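Local atomic coordinates of japanin (Rhipicephalus appendiculatus, PDB entry 4BOE), a protein that binds cholesterol in a lipocalin pocket and, as a secreted tick salivary protein, modulates host immunity by blocking the differentiation of dendritic cells from monocytes. Residues A[10-22]-A[138-151]. Numbering follows the deposited sequence. Where two conformers were deposited one is given.
Sequences QTLYLAGHSSKLF and CPDPVPVPFDERCY. With CLR (cholesterol), chain C.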
loop_
_atom_site.group_PDB
_atom_site.type_symbol
_atom_site.label_atom_id
_atom_site.label_comp_id
_atom_site.label_asym_id
_atom_site.label_seq_id
_atom_site.Cartn_x
_atom_site.Cartn_y
_atom_site.Cartn_z
ATOM N N GLN A 10 10.480 6.993 -0.610
ATOM C CA GLN A 10 10.673 5.740 -1.359
ATOM C C GLN A 10 9.337 5.174 -1.828
ATOM O O GLN A 10 8.324 5.316 -1.157
ATOM C CB GLN A 10 11.407 4.687 -0.519
ATOM C CG GLN A 10 12.927 4.882 -0.524
ATOM C CD GLN A 10 13.611 4.458 -1.816
ATOM O OE1 GLN A 10 13.147 3.584 -2.575
ATOM N NE2 GLN A 10 14.770 5.024 -2.061
ATOM N N THR A 11 9.347 4.529 -2.980
ATOM C CA THR A 11 8.161 3.885 -3.536
ATOM C C THR A 11 7.818 2.677 -2.689
ATOM O O THR A 11 8.719 1.941 -2.295
ATOM C CB THR A 11 8.395 3.519 -5.001
ATOM O OG1 THR A 11 8.651 4.707 -5.724
ATOM C CG2 THR A 11 7.233 2.759 -5.640
ATOM N N LEU A 12 6.521 2.466 -2.428
ATOM C CA LEU A 12 6.031 1.328 -1.658
ATOM C C LEU A 12 5.222 0.412 -2.561
ATOM O O LEU A 12 4.428 0.884 -3.352
ATOM C CB LEU A 12 5.163 1.800 -0.501
ATOM C CG LEU A 12 5.810 2.608 0.596
ATOM C CD1 LEU A 12 4.744 3.242 1.484
ATOM C CD2 LEU A 12 6.724 1.710 1.453
ATOM N N TYR A 13 5.395 -0.900 -2.396
ATOM C CA TYR A 13 4.748 -1.928 -3.181
ATOM C C TYR A 13 3.873 -2.780 -2.305
ATOM O O TYR A 13 4.315 -3.205 -1.236
ATOM C CB TYR A 13 5.798 -2.840 -3.828
ATOM C CG TYR A 13 6.790 -2.093 -4.683
ATOM C CD1 TYR A 13 7.913 -1.485 -4.118
ATOM C CD2 TYR A 13 6.579 -1.937 -6.043
ATOM C CE1 TYR A 13 8.793 -0.734 -4.890
ATOM C CE2 TYR A 13 7.477 -1.240 -6.836
ATOM C CZ TYR A 13 8.573 -0.614 -6.257
ATOM O OH TYR A 13 9.454 0.071 -7.060
ATOM N N LEU A 14 2.649 -3.088 -2.795
ATOM C CA LEU A 14 1.710 -3.935 -2.073
ATOM C C LEU A 14 2.215 -5.373 -2.121
ATOM O O LEU A 14 2.429 -5.925 -3.196
ATOM C CB LEU A 14 0.293 -3.829 -2.680
ATOM C CG LEU A 14 -0.800 -4.629 -1.969
ATOM C CD1 LEU A 14 -1.030 -4.112 -0.571
ATOM C CD2 LEU A 14 -2.079 -4.604 -2.799
ATOM N N ALA A 15 2.538 -5.919 -0.964
ATOM C CA ALA A 15 3.105 -7.272 -0.868
ATOM C C ALA A 15 2.097 -8.281 -0.328
ATOM O O ALA A 15 2.290 -9.474 -0.483
ATOM C CB ALA A 15 4.326 -7.241 0.029
ATOM N N GLY A 16 1.037 -7.823 0.317
ATOM C CA GLY A 16 0.060 -8.736 0.886
ATOM C C GLY A 16 -1.168 -7.975 1.309
ATOM O O GLY A 16 -1.065 -6.797 1.599
ATOM N N HIS A 17 -2.327 -8.645 1.330
ATOM C CA HIS A 17 -3.578 -8.052 1.777
ATOM C C HIS A 17 -4.572 -9.119 2.201
ATOM O O HIS A 17 -4.384 -10.284 1.888
ATOM C CB HIS A 17 -4.199 -7.139 0.717
ATOM C CG HIS A 17 -4.513 -7.845 -0.568
ATOM N ND1 HIS A 17 -5.703 -8.528 -0.751
ATOM C CD2 HIS A 17 -3.771 -7.962 -1.691
ATOM C CE1 HIS A 17 -5.629 -9.053 -1.959
ATOM N NE2 HIS A 17 -4.470 -8.760 -2.543
ATOM N N SER A 18 -5.638 -8.713 2.882
ATOM C CA SER A 18 -6.742 -9.613 3.274
ATOM C C SER A 18 -7.562 -9.919 2.012
ATOM O O SER A 18 -7.768 -9.002 1.219
ATOM C CB SER A 18 -7.656 -8.925 4.291
ATOM O OG SER A 18 -6.979 -8.665 5.501
ATOM N N SER A 19 -7.960 -11.186 1.786
ATOM C CA SER A 19 -8.726 -11.586 0.565
ATOM C C SER A 19 -9.942 -10.728 0.259
ATOM O O SER A 19 -10.214 -10.462 -0.897
ATOM C CB SER A 19 -9.170 -13.049 0.641
ATOM O OG SER A 19 -10.085 -13.182 1.712
ATOM N N LYS A 20 -10.670 -10.292 1.273
ATOM C CA LYS A 20 -11.873 -9.462 1.097
ATOM C C LYS A 20 -11.617 -8.173 0.277
ATOM O O LYS A 20 -12.543 -7.666 -0.365
ATOM C CB LYS A 20 -12.445 -9.099 2.485
ATOM C CG LYS A 20 -13.618 -8.127 2.487
ATOM C CD LYS A 20 -14.261 -8.005 3.867
ATOM C CE LYS A 20 -15.512 -7.155 3.839
ATOM N NZ LYS A 20 -15.602 -6.261 5.025
ATOM N N LEU A 21 -10.396 -7.613 0.359
ATOM C CA LEU A 21 -10.040 -6.401 -0.378
ATOM C C LEU A 21 -9.815 -6.622 -1.884
ATOM O O LEU A 21 -9.900 -5.654 -2.653
ATOM C CB LEU A 21 -8.753 -5.826 0.201
ATOM C CG LEU A 21 -8.841 -5.312 1.631
ATOM C CD1 LEU A 21 -7.496 -4.983 2.140
ATOM C CD2 LEU A 21 -9.727 -4.134 1.726
ATOM N N PHE A 22 -9.505 -7.874 -2.276
ATOM C CA PHE A 22 -9.151 -8.311 -3.614
ATOM C C PHE A 22 -9.981 -7.712 -4.756
ATOM O O PHE A 22 -11.195 -7.828 -4.742
ATOM C CB PHE A 22 -9.205 -9.840 -3.720
ATOM C CG PHE A 22 -8.733 -10.374 -5.061
ATOM C CD1 PHE A 22 -7.385 -10.475 -5.351
ATOM C CD2 PHE A 22 -9.645 -10.823 -6.012
ATOM C CE1 PHE A 22 -6.949 -10.983 -6.585
ATOM C CE2 PHE A 22 -9.205 -11.324 -7.247
ATOM C CZ PHE A 22 -7.861 -11.428 -7.508
ATOM N N CYS A 138 -3.321 -10.499 10.152
ATOM C CA CYS A 138 -4.197 -10.294 8.986
ATOM C C CYS A 138 -5.220 -11.393 8.799
ATOM O O CYS A 138 -4.812 -12.530 8.662
ATOM C CB CYS A 138 -3.327 -10.169 7.736
ATOM S SG CYS A 138 -4.126 -9.381 6.311
ATOM N N PRO A 139 -6.537 -11.075 8.707
ATOM C CA PRO A 139 -7.491 -12.157 8.410
ATOM C C PRO A 139 -7.377 -12.508 6.924
ATOM O O PRO A 139 -7.182 -11.606 6.102
ATOM C CB PRO A 139 -8.864 -11.543 8.723
ATOM C CG PRO A 139 -8.652 -10.091 8.650
ATOM C CD PRO A 139 -7.231 -9.784 8.926
ATOM N N ASP A 140 -7.450 -13.804 6.588
ATOM C CA ASP A 140 -7.413 -14.285 5.192
ATOM C C ASP A 140 -6.267 -13.674 4.380
ATOM O O ASP A 140 -6.507 -13.097 3.319
ATOM C CB ASP A 140 -8.747 -13.971 4.503
ATOM C CG ASP A 140 -9.998 -14.340 5.282
ATOM O OD1 ASP A 140 -10.077 -15.494 5.779
ATOM O OD2 ASP A 140 -10.896 -13.476 5.405
ATOM N N PRO A 141 -5.030 -13.754 4.901
ATOM C CA PRO A 141 -3.871 -13.162 4.233
ATOM C C PRO A 141 -3.624 -13.747 2.811
ATOM O O PRO A 141 -3.636 -14.972 2.634
ATOM C CB PRO A 141 -2.723 -13.477 5.204
ATOM C CG PRO A 141 -3.142 -14.716 5.873
ATOM C CD PRO A 141 -4.618 -14.768 5.892
ATOM N N VAL A 142 -3.489 -12.860 1.816
ATOM C CA VAL A 142 -3.178 -13.174 0.429
ATOM C C VAL A 142 -1.816 -12.524 0.119
ATOM O O VAL A 142 -1.753 -11.293 0.047
ATOM C CB VAL A 142 -4.255 -12.644 -0.547
ATOM C CG1 VAL A 142 -3.826 -12.855 -1.991
ATOM C CG2 VAL A 142 -5.606 -13.297 -0.293
ATOM N N PRO A 143 -0.754 -13.324 -0.141
ATOM C CA PRO A 143 0.512 -12.719 -0.568
ATOM C C PRO A 143 0.405 -12.268 -2.049
ATOM O O PRO A 143 -0.332 -12.869 -2.829
ATOM C CB PRO A 143 1.537 -13.852 -0.385
ATOM C CG PRO A 143 0.719 -15.128 -0.635
ATOM C CD PRO A 143 -0.729 -14.804 -0.280
ATOM N N VAL A 144 1.099 -11.191 -2.414
ATOM C CA VAL A 144 1.119 -10.716 -3.796
ATOM C C VAL A 144 2.444 -11.304 -4.347
ATOM O O VAL A 144 3.499 -10.892 -3.893
ATOM C CB VAL A 144 1.060 -9.166 -3.923
ATOM C CG1 VAL A 144 1.186 -8.729 -5.395
ATOM C CG2 VAL A 144 -0.235 -8.615 -3.312
ATOM N N PRO A 145 2.400 -12.277 -5.272
ATOM C CA PRO A 145 3.652 -12.850 -5.792
ATOM C C PRO A 145 4.480 -11.866 -6.613
ATOM O O PRO A 145 3.933 -10.975 -7.248
ATOM C CB PRO A 145 3.187 -14.018 -6.655
ATOM C CG PRO A 145 1.814 -13.639 -7.114
ATOM C CD PRO A 145 1.237 -12.676 -6.098
ATOM N N PHE A 146 5.794 -12.014 -6.560
ATOM C CA PHE A 146 6.716 -11.191 -7.345
ATOM C C PHE A 146 6.507 -11.367 -8.838
ATOM O O PHE A 146 6.328 -12.487 -9.314
ATOM C CB PHE A 146 8.170 -11.491 -6.984
ATOM C CG PHE A 146 9.166 -10.657 -7.761
ATOM C CD1 PHE A 146 9.429 -9.348 -7.398
ATOM C CD2 PHE A 146 9.852 -11.190 -8.843
ATOM C CE1 PHE A 146 10.341 -8.576 -8.117
ATOM C CE2 PHE A 146 10.780 -10.423 -9.546
ATOM C CZ PHE A 146 11.019 -9.122 -9.181
ATOM N N ASP A 147 6.504 -10.250 -9.573
ATOM C CA ASP A 147 6.343 -10.270 -11.025
ATOM C C ASP A 147 7.276 -9.222 -11.645
ATOM O O ASP A 147 7.109 -8.025 -11.405
ATOM C CB ASP A 147 4.876 -10.028 -11.394
ATOM C CG ASP A 147 4.533 -10.379 -12.831
ATOM O OD1 ASP A 147 5.446 -10.365 -13.683
ATOM O OD2 ASP A 147 3.343 -10.635 -13.109
ATOM N N GLU A 148 8.295 -9.695 -12.410
ATOM C CA GLU A 148 9.301 -8.862 -13.121
ATOM C C GLU A 148 8.651 -7.782 -13.983
ATOM O O GLU A 148 9.195 -6.704 -14.142
ATOM C CB GLU A 148 10.140 -9.741 -14.090
ATOM C CG GLU A 148 11.126 -10.703 -13.447
ATOM C CD GLU A 148 11.661 -11.802 -14.363
ATOM O OE1 GLU A 148 11.456 -11.716 -15.598
ATOM O OE2 GLU A 148 12.288 -12.753 -13.838
ATOM N N ARG A 149 7.509 -8.096 -14.563
ATOM C CA ARG A 149 6.777 -7.206 -15.462
ATOM C C ARG A 149 6.192 -5.951 -14.800
ATOM O O ARG A 149 5.834 -5.010 -15.509
ATOM C CB ARG A 149 5.670 -8.012 -16.176
ATOM C CG ARG A 149 6.219 -9.153 -17.060
ATOM C CD ARG A 149 5.133 -10.027 -17.646
ATOM N NE ARG A 149 4.414 -10.761 -16.598
ATOM C CZ ARG A 149 3.189 -11.277 -16.719
ATOM N NH1 ARG A 149 2.519 -11.173 -17.867
ATOM N NH2 ARG A 149 2.621 -11.899 -15.693
ATOM N N CYS A 150 6.105 -5.915 -13.457
ATOM C CA CYS A 150 5.560 -4.775 -12.706
ATOM C C CYS A 150 6.567 -3.640 -12.459
ATOM O O CYS A 150 6.257 -2.698 -11.723
ATOM C CB CYS A 150 4.947 -5.275 -11.396
ATOM S SG CYS A 150 3.514 -6.349 -11.645
ATOM N N TYR A 151 7.737 -3.706 -13.076
ATOM C CA TYR A 151 8.813 -2.737 -12.867
ATOM C C TYR A 151 9.274 -2.067 -14.145
ATOM O O TYR A 151 9.218 -2.703 -15.195
ATOM C CB TYR A 151 10.010 -3.450 -12.251
ATOM C CG TYR A 151 9.660 -4.025 -10.913
ATOM C CD1 TYR A 151 9.670 -3.233 -9.775
ATOM C CD2 TYR A 151 9.162 -5.316 -10.802
ATOM C CE1 TYR A 151 9.284 -3.736 -8.543
ATOM C CE2 TYR A 151 8.721 -5.813 -9.583
ATOM C CZ TYR A 151 8.786 -5.019 -8.455
ATOM O OH TYR A 151 8.321 -5.497 -7.273
HETATM C C1 CLR C . -5.636 -2.983 -4.653
HETATM C C2 CLR C . -6.105 -4.252 -5.363
HETATM C C3 CLR C . -5.810 -5.487 -4.540
HETATM C C4 CLR C . -6.443 -5.372 -3.168
HETATM C C5 CLR C . -6.091 -4.080 -2.462
HETATM C C6 CLR C . -5.656 -4.101 -1.208
HETATM C C7 CLR C . -5.275 -2.897 -0.408
HETATM C C8 CLR C . -5.797 -1.601 -1.019
HETATM C C9 CLR C . -5.544 -1.610 -2.544
HETATM C C10 CLR C . -6.270 -2.790 -3.266
HETATM C C11 CLR C . -5.835 -0.239 -3.182
HETATM C C12 CLR C . -5.160 0.928 -2.463
HETATM C C13 CLR C . -5.491 0.975 -0.961
HETATM C C14 CLR C . -5.099 -0.401 -0.384
HETATM C C15 CLR C . -5.188 -0.192 1.133
HETATM C C16 CLR C . -4.621 1.216 1.316
HETATM C C17 CLR C . -4.579 1.869 -0.088
HETATM C C18 CLR C . -6.980 1.315 -0.748
HETATM C C19 CLR C . -7.784 -2.531 -3.434
HETATM C C20 CLR C . -4.822 3.389 -0.040
HETATM C C21 CLR C . -4.758 4.051 -1.425
HETATM C C22 CLR C . -3.849 4.075 0.935
HETATM C C23 CLR C . -2.354 3.691 0.810
HETATM C C24 CLR C . -1.498 4.433 1.791
HETATM C C25 CLR C . -0.046 4.052 1.988
HETATM C C26 CLR C . 0.570 2.886 1.258
HETATM C C27 CLR C . 0.919 5.190 2.208
HETATM O O1 CLR C . -6.378 -6.627 -5.200
HETATM O O HOH W 1 -10.594 -10.863 4.315
#
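CG of H17 stands between its backbone N and carbonyl carbon (chi1 60°), which lays the imidazole between V142 and the sterol: V142 CB sits toward the rim of one face, 4.1 Å from H17 CE1, while cholesterol C4 lies over the centre of the other. V144 CG2 meets the ring edge at CD2. H17 ND1 donates to S18 O at 2.9 Å, the oxygen lying in the imidazole plane, a nearly straight bond that fixes the ring's rotation; L21 N reaches that oxygen from the opposite face of its carbonyl. Replacing H17 by an alanine would remove the ring and is likely to open a gap between V142 and the sterol, leaving S18 O without one of its two donors. H17 and V142 form the hydrogen-bonded antiparallel pair, V142 N to H17 O at 2.7 Å; just past the strand, V144 N also donates to A15 O. S18 OG, beside its own backbone N (chi1 -65°), donates to P139 O at 3.0 Å in the carbonyl plane and also bonds C114 N. Y13 CE2 touches Y151 CE1 at 3.5 Å, the rings inclined by 42°. Strand 141-143 thus edges the lipocalin barrel along strand 12-18, which also pairs with strands 26-37 and 114-118, while P141 and P143 pack on helix 128-137.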